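Local coordinates for protein SSD1 (Saccharomyces cerevisiae S288C, PDB 7AM1) that binds mRNA, including untranslated regions, and acts as a translational repressor, being a non-enzymatic pseudonuclease of the RNase II family, at residues N365-E371 and P474-L480; V533-L537 and L843-P848; A634-I638 and S696-N700; N878-E882 and N910-K914. All blocks are in the same frame, centred on the assembly; numbering follows the deposited sequence.

Overall arrangement
Contact 1 comes first along the chain: it closes a loop of about 100 residues in the RNB region by pairing strand 367-370 with strand 476-479 at the edge of a mixed sheet. Contact 2 follows, joining the RNB loop 533-537 to the loop after helix 834-842 and so closing a far longer loop. Within it, contact 3 closes a loop of 57 residues, fastening strand 635-638 to the long helix 689-725. Contact 4 comes last, closing 27 residues with strands but no helix and setting the C-terminal turn on strand 878-884. Contacts 1 and 2 touch through Glu-371 and Val-533; contacts 1 and 4 have centres about 57 Å apart. No two loops cross.

Contact 1: N365-E371 and P474-L480; sequences NIFAISE and PSNILSL
Phe-367 to Ser-370 lie beside Asn-476 to Ser-479 as parallel strands, the two axes 28° apart. Backbone bonds run along the pair, among them Ala-368 N to Asn-476 O (2.8 Å), Leu-478 N to Ala-368 O (2.9 Å) and Ser-370 N to Leu-478 O (2.9 Å). At the N-terminal end of the pair, Ile-366 O accepts from two donors, Ser-475 N at 2.7 Å and, more loosely, Asn-476 N, while a water bridges Ile-366 N to Ser-475 OG.

On one face, the small Ala-368 CB sits between CG of the Pro-474 ring and CG1 of Ile-477, 4.1 Å from the latter. That branch of Ile-477 is anti to the backbone N (chi1 -178°) and carries CD1 forward to Ser-370 CB at 4.0 Å. The opposite face holds Phe-367, Ile-369 and Leu-478. Here Ile-369 CG2 meets Leu-480 CD2 at 3.8 Å, the two side chains crossing at about a right angle. Ser-479 ends the strand as the N-cap of helix 480-488, its OG bonded to Gln-482 N.

Both strands belong to the RNB domain, at the edge of its mixed sheet. Strand 367-370 thus lies between strand 378-384, antiparallel to it, and the outermost strand 476-479, parallel to it. Leu-496 of helix 495-510 packs against both Phe-367 and Leu-478, and Ile-549 of helix 544-568 against Ile-369 and Leu-480.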
loop_
_atom_site.group_PDB
_atom_site.type_symbol
_atom_site.label_atom_id
_atom_site.label_comp_id
_atom_site.label_asym_id
_atom_site.label_seq_id
_atom_site.Cartn_x
_atom_site.Cartn_y
_atom_site.Cartn_z
ATOM N N ASN A 365 -11.823 -12.746 32.332
ATOM C CA ASN A 365 -11.394 -13.776 31.391
ATOM C C ASN A 365 -10.771 -13.046 30.205
ATOM O O ASN A 365 -11.424 -12.782 29.196
ATOM C CB ASN A 365 -12.553 -14.665 30.965
ATOM C CG ASN A 365 -12.103 -15.836 30.109
ATOM O OD1 ASN A 365 -10.966 -15.880 29.637
ATOM N ND2 ASN A 365 -12.996 -16.795 29.909
ATOM N N ILE A 366 -9.506 -12.686 30.353
ATOM C CA ILE A 366 -8.787 -11.936 29.330
ATOM C C ILE A 366 -8.202 -12.919 28.329
ATOM O O ILE A 366 -7.518 -13.877 28.708
ATOM C CB ILE A 366 -7.687 -11.067 29.957
ATOM C CG1 ILE A 366 -8.310 -9.942 30.783
ATOM C CG2 ILE A 366 -6.798 -10.458 28.878
ATOM C CD1 ILE A 366 -7.349 -9.280 31.739
ATOM N N PHE A 367 -8.469 -12.696 27.050
ATOM C CA PHE A 367 -7.823 -13.484 26.014
ATOM C C PHE A 367 -6.899 -12.578 25.216
ATOM O O PHE A 367 -7.305 -11.504 24.760
ATOM C CB PHE A 367 -8.838 -14.198 25.107
ATOM C CG PHE A 367 -9.895 -13.308 24.518
ATOM C CD1 PHE A 367 -11.021 -12.972 25.246
ATOM C CD2 PHE A 367 -9.779 -12.839 23.218
ATOM C CE1 PHE A 367 -12.001 -12.162 24.702
ATOM C CE2 PHE A 367 -10.759 -12.030 22.666
ATOM C CZ PHE A 367 -11.871 -11.690 23.413
ATOM N N ALA A 368 -5.648 -13.001 25.093
ATOM C CA ALA A 368 -4.682 -12.297 24.270
ATOM C C ALA A 368 -4.896 -12.701 22.820
ATOM O O ALA A 368 -5.204 -13.860 22.529
ATOM C CB ALA A 368 -3.259 -12.626 24.715
ATOM N N ILE A 369 -4.770 -11.736 21.914
ATOM C CA ILE A 369 -4.890 -11.982 20.481
ATOM C C ILE A 369 -3.497 -12.098 19.883
ATOM O O ILE A 369 -2.658 -11.206 20.059
ATOM C CB ILE A 369 -5.699 -10.873 19.784
ATOM C CG1 ILE A 369 -7.056 -10.697 20.473
ATOM C CG2 ILE A 369 -5.854 -11.174 18.300
ATOM C CD1 ILE A 369 -8.018 -11.852 20.246
ATOM N N SER A 370 -3.250 -13.197 19.180
ATOM C CA SER A 370 -1.999 -13.410 18.475
ATOM C C SER A 370 -2.240 -13.351 16.973
ATOM O O SER A 370 -3.303 -13.736 16.476
ATOM C CB SER A 370 -1.370 -14.755 18.852
ATOM O OG SER A 370 -2.156 -15.837 18.389
ATOM N N GLU A 371 -1.239 -12.860 16.258
ATOM C CA GLU A 371 -1.269 -12.784 14.805
ATOM C C GLU A 371 -0.191 -13.708 14.257
ATOM O O GLU A 371 0.919 -13.771 14.797
ATOM C CB GLU A 371 -1.071 -11.334 14.347
ATOM C CG GLU A 371 -2.228 -10.417 14.781
ATOM C CD GLU A 371 -1.944 -8.926 14.614
ATOM O OE1 GLU A 371 -1.123 -8.369 15.385
ATOM O OE2 GLU A 371 -2.565 -8.307 13.721
ATOM N N PRO A 474 -3.414 -13.061 31.085
ATOM C CA PRO A 474 -4.416 -13.672 30.202
ATOM C C PRO A 474 -4.801 -15.076 30.644
ATOM O O PRO A 474 -3.971 -15.857 31.113
ATOM C CB PRO A 474 -3.725 -13.686 28.832
ATOM C CG PRO A 474 -2.706 -12.600 28.913
ATOM C CD PRO A 474 -2.235 -12.588 30.336
ATOM N N SER A 475 -6.084 -15.386 30.494
ATOM C CA SER A 475 -6.563 -16.743 30.706
ATOM C C SER A 475 -6.446 -17.583 29.448
ATOM O O SER A 475 -6.331 -18.811 29.540
ATOM C CB SER A 475 -8.018 -16.720 31.177
ATOM O OG SER A 475 -8.106 -16.190 32.485
ATOM N N ASN A 476 -6.469 -16.942 28.283
ATOM C CA ASN A 476 -6.447 -17.642 27.011
ATOM C C ASN A 476 -5.703 -16.792 25.995
ATOM O O ASN A 476 -5.550 -15.580 26.160
ATOM C CB ASN A 476 -7.866 -17.940 26.516
ATOM C CG ASN A 476 -8.623 -18.856 27.450
ATOM O OD1 ASN A 476 -9.452 -18.410 28.246
ATOM N ND2 ASN A 476 -8.336 -20.146 27.363
ATOM N N ILE A 477 -5.235 -17.446 24.938
ATOM C CA ILE A 477 -4.642 -16.765 23.795
ATOM C C ILE A 477 -5.222 -17.394 22.537
ATOM O O ILE A 477 -5.168 -18.619 22.370
ATOM C CB ILE A 477 -3.106 -16.844 23.793
ATOM C CG1 ILE A 477 -2.548 -16.065 22.599
ATOM C CG2 ILE A 477 -2.631 -18.288 23.770
ATOM C CD1 ILE A 477 -1.094 -15.672 22.757
ATOM N N LEU A 478 -5.803 -16.562 21.676
ATOM C CA LEU A 478 -6.392 -16.994 20.417
ATOM C C LEU A 478 -5.695 -16.293 19.263
ATOM O O LEU A 478 -5.413 -15.092 19.337
ATOM C CB LEU A 478 -7.892 -16.682 20.351
ATOM C CG LEU A 478 -8.857 -17.571 21.129
ATOM C CD1 LEU A 478 -10.264 -17.003 21.033
ATOM C CD2 LEU A 478 -8.817 -18.998 20.614
ATOM N N SER A 479 -5.420 -17.042 18.198
ATOM C CA SER A 479 -5.026 -16.424 16.945
ATOM C C SER A 479 -6.266 -15.926 16.213
ATOM O O SER A 479 -7.387 -16.380 16.461
ATOM C CB SER A 479 -4.276 -17.410 16.052
ATOM O OG SER A 479 -5.155 -18.420 15.596
ATOM N N LEU A 480 -6.052 -14.985 15.291
ATOM C CA LEU A 480 -7.158 -14.501 14.475
ATOM C C LEU A 480 -7.783 -15.634 13.675
ATOM O O LEU A 480 -8.992 -15.623 13.423
ATOM C CB LEU A 480 -6.681 -13.386 13.543
ATOM C CG LEU A 480 -6.305 -12.068 14.225
ATOM C CD1 LEU A 480 -5.721 -11.087 13.218
ATOM C CD2 LEU A 480 -7.513 -11.454 14.919
HETATM O O HOH W 1 -7.872 -13.424 32.574
#

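Contact 2: V533-L537 and L843-P848; sequences VKVDL and LHLTVP
Lys-534 starts out with CG anti to its own N (chi1 -163°), then bends at chi2 (-80°) and again at chi4 (-83°), a folded course that brings its ammonium to the carbonyls of Leu-843 and His-844. NZ makes a bond of 3.0 Å to Val-535 O in its own segment and two weak ones across the contact, to His-844 O at 3.1 Å and Leu-843 O at 3.3 Å. These two acceptors lie where helix 834-842 ends: His-844, with positive phi, closes it in a Schellman motif, and the lysine charge at this carbonyl end is likely to be electrostatically favourable.

Leu-845 reaches the same spot with a methyl, CD2 lying 3.3 Å from Val-535 O and also close to the lysine NZ. Farther along, Leu-537 points at the other segment and sets CD2 against Pro-848 CD at 3.9 Å, the two side chains meeting at a slant.

Between the backbones, water fills in for direct bonds. One molecule donates to both Asp-536 OD1 and His-844 O, the latter at 2.7 Å; another accepts from Leu-537 N and Thr-846 N. The other carboxylate oxygen of Asp-536, OD2, has a salt bridge with Lys-532.

Both loops lie along helix 689-725: Val-535 rests on its Gln-710 and Ile-714, Leu-845 on Leu-717 and Pro-848 on Thr-721. Leu-845 also packs back onto Leu-840 of helix 834-842, so the RNB loop meets helix 689-725 directly and helix 834-842 through Leu-845.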
loop_
_atom_site.group_PDB
_atom_site.type_symbol
_atom_site.label_atom_id
_atom_site.label_comp_id
_atom_site.label_asym_id
_atom_site.label_seq_id
_atom_site.Cartn_x
_atom_site.Cartn_y
_atom_site.Cartn_z
ATOM N N VAL A 533 -0.160 -7.425 9.411
ATOM C CA VAL A 533 0.844 -8.143 10.188
ATOM C C VAL A 533 0.964 -9.541 9.597
ATOM O O VAL A 533 2.046 -9.961 9.175
ATOM C CB VAL A 533 0.472 -8.188 11.682
ATOM C CG1 VAL A 533 1.425 -9.097 12.451
ATOM C CG2 VAL A 533 0.473 -6.782 12.268
ATOM N N LYS A 534 -0.149 -10.273 9.559
ATOM C CA LYS A 534 -0.222 -11.508 8.785
ATOM C C LYS A 534 -0.534 -11.116 7.349
ATOM O O LYS A 534 -1.613 -10.587 7.066
ATOM C CB LYS A 534 -1.284 -12.449 9.346
ATOM C CG LYS A 534 -1.147 -13.894 8.859
ATOM C CD LYS A 534 -1.716 -14.121 7.470
ATOM C CE LYS A 534 -1.277 -15.479 6.906
ATOM N NZ LYS A 534 0.083 -15.436 6.285
ATOM N N VAL A 535 0.399 -11.352 6.444
ATOM C CA VAL A 535 0.252 -10.882 5.073
ATOM C C VAL A 535 -0.381 -11.973 4.222
ATOM O O VAL A 535 -0.065 -13.160 4.357
ATOM C CB VAL A 535 1.610 -10.442 4.494
ATOM C CG1 VAL A 535 1.401 -9.677 3.204
ATOM C CG2 VAL A 535 2.373 -9.580 5.498
ATOM N N ASP A 536 -1.270 -11.559 3.326
ATOM C CA ASP A 536 -1.901 -12.456 2.375
ATOM C C ASP A 536 -1.376 -12.174 0.975
ATOM O O ASP A 536 -0.946 -11.059 0.666
ATOM C CB ASP A 536 -3.421 -12.295 2.379
ATOM C CG ASP A 536 -4.003 -12.326 3.770
ATOM O OD1 ASP A 536 -3.831 -13.351 4.459
ATOM O OD2 ASP A 536 -4.617 -11.321 4.178
ATOM N N LEU A 537 -1.401 -13.209 0.135
ATOM C CA LEU A 537 -1.056 -13.032 -1.270
ATOM C C LEU A 537 -2.036 -12.098 -1.968
ATOM O O LEU A 537 -1.682 -11.484 -2.979
ATOM C CB LEU A 537 -1.016 -14.393 -1.959
ATOM C CG LEU A 537 -0.001 -14.617 -3.077
ATOM C CD1 LEU A 537 1.427 -14.327 -2.616
ATOM C CD2 LEU A 537 -0.144 -16.061 -3.587
ATOM N N LEU A 843 4.334 -20.705 4.679
ATOM C CA LEU A 843 4.075 -19.292 4.923
ATOM C C LEU A 843 2.619 -19.010 5.274
ATOM O O LEU A 843 2.263 -17.844 5.482
ATOM C CB LEU A 843 4.476 -18.477 3.692
ATOM C CG LEU A 843 5.939 -18.620 3.265
ATOM C CD1 LEU A 843 6.203 -17.899 1.952
ATOM C CD2 LEU A 843 6.865 -18.101 4.350
ATOM N N HIS A 844 1.772 -20.038 5.338
ATOM C CA HIS A 844 0.353 -19.866 5.643
ATOM C C HIS A 844 -0.307 -18.915 4.647
ATOM O O HIS A 844 -1.063 -18.013 5.015
ATOM C CB HIS A 844 0.151 -19.390 7.085
ATOM C CG HIS A 844 0.662 -20.354 8.110
ATOM N ND1 HIS A 844 1.965 -20.349 8.557
ATOM C CD2 HIS A 844 0.044 -21.366 8.765
ATOM C CE1 HIS A 844 2.128 -21.311 9.447
ATOM N NE2 HIS A 844 0.977 -21.943 9.593
ATOM N N LEU A 845 -0.004 -19.124 3.370
ATOM C CA LEU A 845 -0.608 -18.382 2.275
ATOM C C LEU A 845 -1.553 -19.296 1.503
ATOM O O LEU A 845 -1.489 -20.523 1.611
ATOM C CB LEU A 845 0.468 -17.820 1.343
ATOM C CG LEU A 845 1.510 -16.909 1.993
ATOM C CD1 LEU A 845 2.664 -16.656 1.028
ATOM C CD2 LEU A 845 0.884 -15.601 2.421
ATOM N N THR A 846 -2.426 -18.684 0.705
ATOM C CA THR A 846 -3.448 -19.406 -0.048
ATOM C C THR A 846 -3.228 -19.213 -1.541
ATOM O O THR A 846 -3.031 -18.085 -2.005
ATOM C CB THR A 846 -4.849 -18.929 0.349
ATOM O OG1 THR A 846 -5.074 -19.222 1.731
ATOM C CG2 THR A 846 -5.921 -19.620 -0.487
ATOM N N VAL A 847 -3.271 -20.313 -2.288
ATOM C CA VAL A 847 -3.083 -20.252 -3.743
ATOM C C VAL A 847 -4.228 -19.461 -4.363
ATOM O O VAL A 847 -5.402 -19.701 -4.019
ATOM C CB VAL A 847 -3.021 -21.672 -4.340
ATOM C CG1 VAL A 847 -2.756 -21.604 -5.843
ATOM C CG2 VAL A 847 -1.960 -22.520 -3.643
ATOM N N PRO A 848 -3.971 -18.537 -5.288
ATOM C CA PRO A 848 -5.083 -17.831 -5.935
ATOM C C PRO A 848 -5.983 -18.791 -6.702
ATOM O O PRO A 848 -5.531 -19.792 -7.263
ATOM C CB PRO A 848 -4.382 -16.843 -6.878
ATOM C CG PRO A 848 -2.997 -16.705 -6.334
ATOM C CD PRO A 848 -2.662 -18.044 -5.754
HETATM O O HOH W 2 -2.436 -15.911 3.930
HETATM O O HOH W 3 -2.853 -15.612 0.919
#

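Contact 3: A634-I638 and S696-N700; sequences ARYFI and SEYCN
Strand 635-638 of the RNB domain, paired with strand 573-576, packs antiparallel against the long helix 689-725, with Tyr-636 meeting Asn-700. The Asn-700 amide bonds both N and O of that residue: OD1 takes the N-H of Tyr-636 on a lone pair at 2.7 Å, and ND2 gives a bond of 3.0 Å to Tyr-636 O. The planes of the amide and the tyrosine ring are nearly parallel, 6° apart, and Cys-699 CB packs against ring atom CD2 of Tyr-636 at 3.6 Å. The far end of that ring is held by His-659, which bonds its OH.

One turn back, Glu-697 forms an end-on, two-nitrogen salt bridge with Arg-635, NH1 to OE2 at 2.9 Å and NH2 to OE1 at 2.7 Å. Asn-700 ND2 also reaches Glu-697 OE1, at 3.0 Å, approaching from the opposite face of the carboxylate to Arg-635 NH2. Replacing Glu-697 by an alanine would probably leave the Arg-635 charge without this mate and the Asn-700 amide less firmly set in its rotation.

Chemically, Glu-697 pairs directly with Arg-635, whose charge it probably balances, and, through OE1, steadies the Asn-700 amide that bonds the Tyr-636 backbone.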
loop_
_atom_site.group_PDB
_atom_site.type_symbol
_atom_site.label_atom_id
_atom_site.label_comp_id
_atom_site.label_asym_id
_atom_site.label_seq_id
_atom_site.Cartn_x
_atom_site.Cartn_y
_atom_site.Cartn_z
ATOM N N ALA A 634 -2.546 7.905 5.198
ATOM C CA ALA A 634 -2.657 8.742 6.383
ATOM C C ALA A 634 -1.279 9.252 6.810
ATOM O O ALA A 634 -0.236 8.748 6.376
ATOM C CB ALA A 634 -3.313 7.956 7.520
ATOM N N ARG A 635 -1.281 10.268 7.676
ATOM C CA ARG A 635 -0.039 10.881 8.133
ATOM C C ARG A 635 -0.080 11.132 9.633
ATOM O O ARG A 635 -1.053 11.696 10.141
ATOM C CB ARG A 635 0.218 12.224 7.437
ATOM C CG ARG A 635 0.130 12.189 5.927
ATOM C CD ARG A 635 0.525 13.531 5.329
ATOM N NE ARG A 635 1.959 13.552 5.046
ATOM C CZ ARG A 635 2.898 14.018 5.866
ATOM N NH1 ARG A 635 2.580 14.525 7.051
ATOM N NH2 ARG A 635 4.170 13.973 5.495
ATOM N N TYR A 636 0.980 10.745 10.336
ATOM C CA TYR A 636 1.196 11.281 11.670
ATOM C C TYR A 636 1.468 12.782 11.583
ATOM O O TYR A 636 2.043 13.274 10.608
ATOM C CB TYR A 636 2.369 10.597 12.366
ATOM C CG TYR A 636 2.237 9.100 12.523
ATOM C CD1 TYR A 636 1.242 8.543 13.320
ATOM C CD2 TYR A 636 3.133 8.248 11.905
ATOM C CE1 TYR A 636 1.133 7.172 13.473
ATOM C CE2 TYR A 636 3.039 6.890 12.048
ATOM C CZ TYR A 636 2.039 6.349 12.828
ATOM O OH TYR A 636 1.956 4.983 12.963
ATOM N N PHE A 637 1.059 13.506 12.623
ATOM C CA PHE A 637 1.278 14.944 12.693
ATOM C C PHE A 637 1.170 15.389 14.145
ATOM O O PHE A 637 0.610 14.684 14.988
ATOM C CB PHE A 637 0.278 15.717 11.829
ATOM C CG PHE A 637 -1.119 15.740 12.390
ATOM C CD1 PHE A 637 -1.955 14.640 12.257
ATOM C CD2 PHE A 637 -1.591 16.857 13.062
ATOM C CE1 PHE A 637 -3.243 14.661 12.775
ATOM C CE2 PHE A 637 -2.873 16.884 13.580
ATOM C CZ PHE A 637 -3.699 15.786 13.438
ATOM N N ILE A 638 1.717 16.569 14.426
ATOM C CA ILE A 638 1.639 17.176 15.750
ATOM C C ILE A 638 0.511 18.198 15.740
ATOM O O ILE A 638 0.473 19.088 14.881
ATOM C CB ILE A 638 2.978 17.823 16.144
ATOM C CG1 ILE A 638 4.109 16.795 16.036
ATOM C CG2 ILE A 638 2.900 18.424 17.547
ATOM C CD1 ILE A 638 3.869 15.512 16.816
ATOM N N SER A 696 7.466 12.845 13.958
ATOM C CA SER A 696 6.278 12.376 13.253
ATOM C C SER A 696 6.548 12.207 11.764
ATOM O O SER A 696 6.116 11.219 11.161
ATOM C CB SER A 696 5.114 13.343 13.466
ATOM O OG SER A 696 5.361 14.589 12.838
ATOM N N GLU A 697 7.267 13.149 11.150
ATOM C CA GLU A 697 7.514 13.027 9.716
ATOM C C GLU A 697 8.458 11.874 9.401
ATOM O O GLU A 697 8.320 11.241 8.349
ATOM C CB GLU A 697 8.050 14.337 9.146
ATOM C CG GLU A 697 7.013 15.447 9.108
ATOM C CD GLU A 697 5.784 15.080 8.277
ATOM O OE1 GLU A 697 5.784 14.016 7.606
ATOM O OE2 GLU A 697 4.813 15.865 8.291
ATOM N N TYR A 698 9.429 11.598 10.272
ATOM C CA TYR A 698 10.258 10.411 10.090
ATOM C C TYR A 698 9.425 9.138 10.212
ATOM O O TYR A 698 9.608 8.190 9.436
ATOM C CB TYR A 698 11.403 10.404 11.104
ATOM C CG TYR A 698 12.401 9.294 10.868
ATOM C CD1 TYR A 698 13.322 9.372 9.828
ATOM C CD2 TYR A 698 12.424 8.169 11.679
ATOM C CE1 TYR A 698 14.229 8.361 9.605
ATOM C CE2 TYR A 698 13.332 7.149 11.461
ATOM C CZ TYR A 698 14.234 7.254 10.427
ATOM O OH TYR A 698 15.142 6.245 10.207
ATOM N N CYS A 699 8.518 9.086 11.196
ATOM C CA CYS A 699 7.619 7.940 11.310
ATOM C C CYS A 699 6.811 7.757 10.034
ATOM O O CYS A 699 6.617 6.628 9.570
ATOM C CB CYS A 699 6.674 8.104 12.503
ATOM S SG CYS A 699 7.426 7.886 14.139
ATOM N N ASN A 700 6.317 8.856 9.459
ATOM C CA ASN A 700 5.594 8.772 8.196
ATOM C C ASN A 700 6.472 8.150 7.120
ATOM O O ASN A 700 6.039 7.269 6.370
ATOM C CB ASN A 700 5.144 10.165 7.756
ATOM C CG ASN A 700 3.969 10.681 8.548
ATOM O OD1 ASN A 700 3.147 9.908 9.046
ATOM N ND2 ASN A 700 3.884 12.001 8.676
#

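Contact 4: N878-E882 and N910-K914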
loop_
_atom_site.group_PDB
_atom_site.type_symbol
_atom_site.label_atom_id
_atom_site.label_comp_id
_atom_site.label_asym_id
_atom_site.label_seq_id
_atom_site.Cartn_x
_atom_site.Cartn_y
_atom_site.Cartn_z
ATOM N N ASN A 878 -15.418 -7.150 -40.835
ATOM C CA ASN A 878 -15.077 -6.678 -39.497
ATOM C C ASN A 878 -15.462 -7.718 -38.449
ATOM O O ASN A 878 -16.615 -8.159 -38.394
ATOM C CB ASN A 878 -15.751 -5.338 -39.199
ATOM C CG ASN A 878 -15.076 -4.179 -39.910
ATOM O OD1 ASN A 878 -13.848 -4.134 -40.005
ATOM N ND2 ASN A 878 -15.869 -3.234 -40.400
ATOM N N TYR A 879 -14.492 -8.109 -37.626
ATOM C CA TYR A 879 -14.687 -9.078 -36.545
ATOM C C TYR A 879 -14.592 -8.306 -35.230
ATOM O O TYR A 879 -13.508 -8.108 -34.678
ATOM C CB TYR A 879 -13.654 -10.196 -36.648
ATOM C CG TYR A 879 -13.762 -10.954 -37.955
ATOM C CD1 TYR A 879 -13.125 -10.492 -39.098
ATOM C CD2 TYR A 879 -14.521 -12.114 -38.053
ATOM C CE1 TYR A 879 -13.229 -11.170 -40.302
ATOM C CE2 TYR A 879 -14.630 -12.802 -39.257
ATOM C CZ TYR A 879 -13.983 -12.323 -40.375
ATOM O OH TYR A 879 -14.085 -12.995 -41.573
ATOM N N ILE A 880 -15.751 -7.894 -34.717
ATOM C CA ILE A 880 -15.846 -6.863 -33.691
ATOM C C ILE A 880 -16.137 -7.490 -32.337
ATOM O O ILE A 880 -17.043 -8.323 -32.209
ATOM C CB ILE A 880 -16.934 -5.833 -34.050
ATOM C CG1 ILE A 880 -16.632 -5.197 -35.407
ATOM C CG2 ILE A 880 -17.063 -4.791 -32.948
ATOM C CD1 ILE A 880 -17.664 -4.183 -35.858
ATOM N N GLN A 881 -15.379 -7.073 -31.323
ATOM C CA GLN A 881 -15.668 -7.378 -29.927
ATOM C C GLN A 881 -15.936 -6.071 -29.193
ATOM O O GLN A 881 -15.158 -5.118 -29.320
ATOM C CB GLN A 881 -14.510 -8.124 -29.254
ATOM C CG GLN A 881 -14.793 -8.497 -27.802
ATOM C CD GLN A 881 -13.593 -9.106 -27.103
ATOM O OE1 GLN A 881 -12.491 -9.136 -27.650
ATOM N NE2 GLN A 881 -13.801 -9.589 -25.881
ATOM N N GLU A 882 -17.030 -6.025 -28.435
ATOM C CA GLU A 882 -17.371 -4.854 -27.639
ATOM C C GLU A 882 -16.806 -5.000 -26.231
ATOM O O GLU A 882 -16.988 -6.039 -25.587
ATOM C CB GLU A 882 -18.886 -4.658 -27.566
ATOM C CG GLU A 882 -19.598 -4.696 -28.900
ATOM C CD GLU A 882 -21.076 -4.373 -28.772
ATOM O OE1 GLU A 882 -21.600 -4.424 -27.636
ATOM O OE2 GLU A 882 -21.711 -4.072 -29.805
ATOM N N ASN A 910 -8.515 -13.511 -27.992
ATOM C CA ASN A 910 -9.139 -13.244 -29.282
ATOM C C ASN A 910 -10.367 -14.131 -29.445
ATOM O O ASN A 910 -10.233 -15.347 -29.639
ATOM C CB ASN A 910 -8.151 -13.485 -30.426
ATOM C CG ASN A 910 -8.724 -13.113 -31.784
ATOM O OD1 ASN A 910 -9.926 -12.893 -31.926
ATOM N ND2 ASN A 910 -7.866 -13.059 -32.794
ATOM N N PRO A 911 -11.579 -13.570 -29.410
ATOM C CA PRO A 911 -12.768 -14.418 -29.559
ATOM C C PRO A 911 -12.939 -14.962 -30.964
ATOM O O PRO A 911 -13.768 -15.860 -31.157
ATOM C CB PRO A 911 -13.920 -13.485 -29.170
ATOM C CG PRO A 911 -13.432 -12.134 -29.503
ATOM C CD PRO A 911 -11.933 -12.141 -29.317
ATOM N N PHE A 912 -12.208 -14.442 -31.953
ATOM C CA PHE A 912 -12.287 -14.954 -33.315
ATOM C C PHE A 912 -11.084 -15.819 -33.676
ATOM O O PHE A 912 -10.648 -15.829 -34.833
ATOM C CB PHE A 912 -12.412 -13.797 -34.303
ATOM C CG PHE A 912 -13.592 -12.921 -34.048
ATOM C CD1 PHE A 912 -14.842 -13.262 -34.537
ATOM C CD2 PHE A 912 -13.456 -11.758 -33.314
ATOM C CE1 PHE A 912 -15.934 -12.453 -34.300
ATOM C CE2 PHE A 912 -14.543 -10.947 -33.075
ATOM C CZ PHE A 912 -15.784 -11.295 -33.568
ATOM N N MET A 913 -10.556 -16.560 -32.708
ATOM C CA MET A 913 -9.528 -17.558 -32.949
ATOM C C MET A 913 -10.189 -18.878 -33.332
ATOM O O MET A 913 -11.343 -19.140 -32.985
ATOM C CB MET A 913 -8.645 -17.740 -31.715
ATOM C CG MET A 913 -9.393 -18.223 -30.480
ATOM S SD MET A 913 -8.323 -18.415 -29.041
ATOM C CE MET A 913 -7.211 -19.688 -29.658
ATOM N N LYS A 914 -9.439 -19.719 -34.037
ATOM C CA LYS A 914 -9.938 -21.031 -34.440
ATOM C C LYS A 914 -9.748 -22.073 -33.342
ATOM O O LYS A 914 -8.681 -22.166 -32.733
ATOM C CB LYS A 914 -9.242 -21.493 -35.723
#
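The ring of Phe-912 carries Tyr-879 CB over the centre of one face, 3.6 Å from the centroid in a CH-pi contact, and has Ile-880 O at its edge, 3.5 Å from CZ. In an edge-to-face pair, the planes 71° apart, the Tyr-879 ring brings its CD2 to 3.7 Å from CD1 of Phe-912. Next to it, the extended side chain of Gln-881 lays its amide against Pro-911, OE1 being 3.5 Å from CD; the hydrogen bond of that oxygen is with Trp-782 NE1.

The loop presents these two residues from a type I turn, Asn-910 to Met-913. Asn-910 OD1 takes the N-H of Phe-912 at 2.8 Å in an Asx turn, and its ND2 bonds the carbonyls of Gln-783 and Val-786. Strand 878-884 lies between strands 777-782 and 872-875 in an antiparallel sheet, and Phe-912 also touches Thr-872. An alanine in place of Phe-912 has no ring to face Tyr-879, so a gap would probably open beside the strand and the tyrosine ring turn more freely.

Between the segments the hold is apolar and aromatic, while the polar bonds shape the turn and tie it to the chain after strand 777-782; together they hold it against strand 878-884.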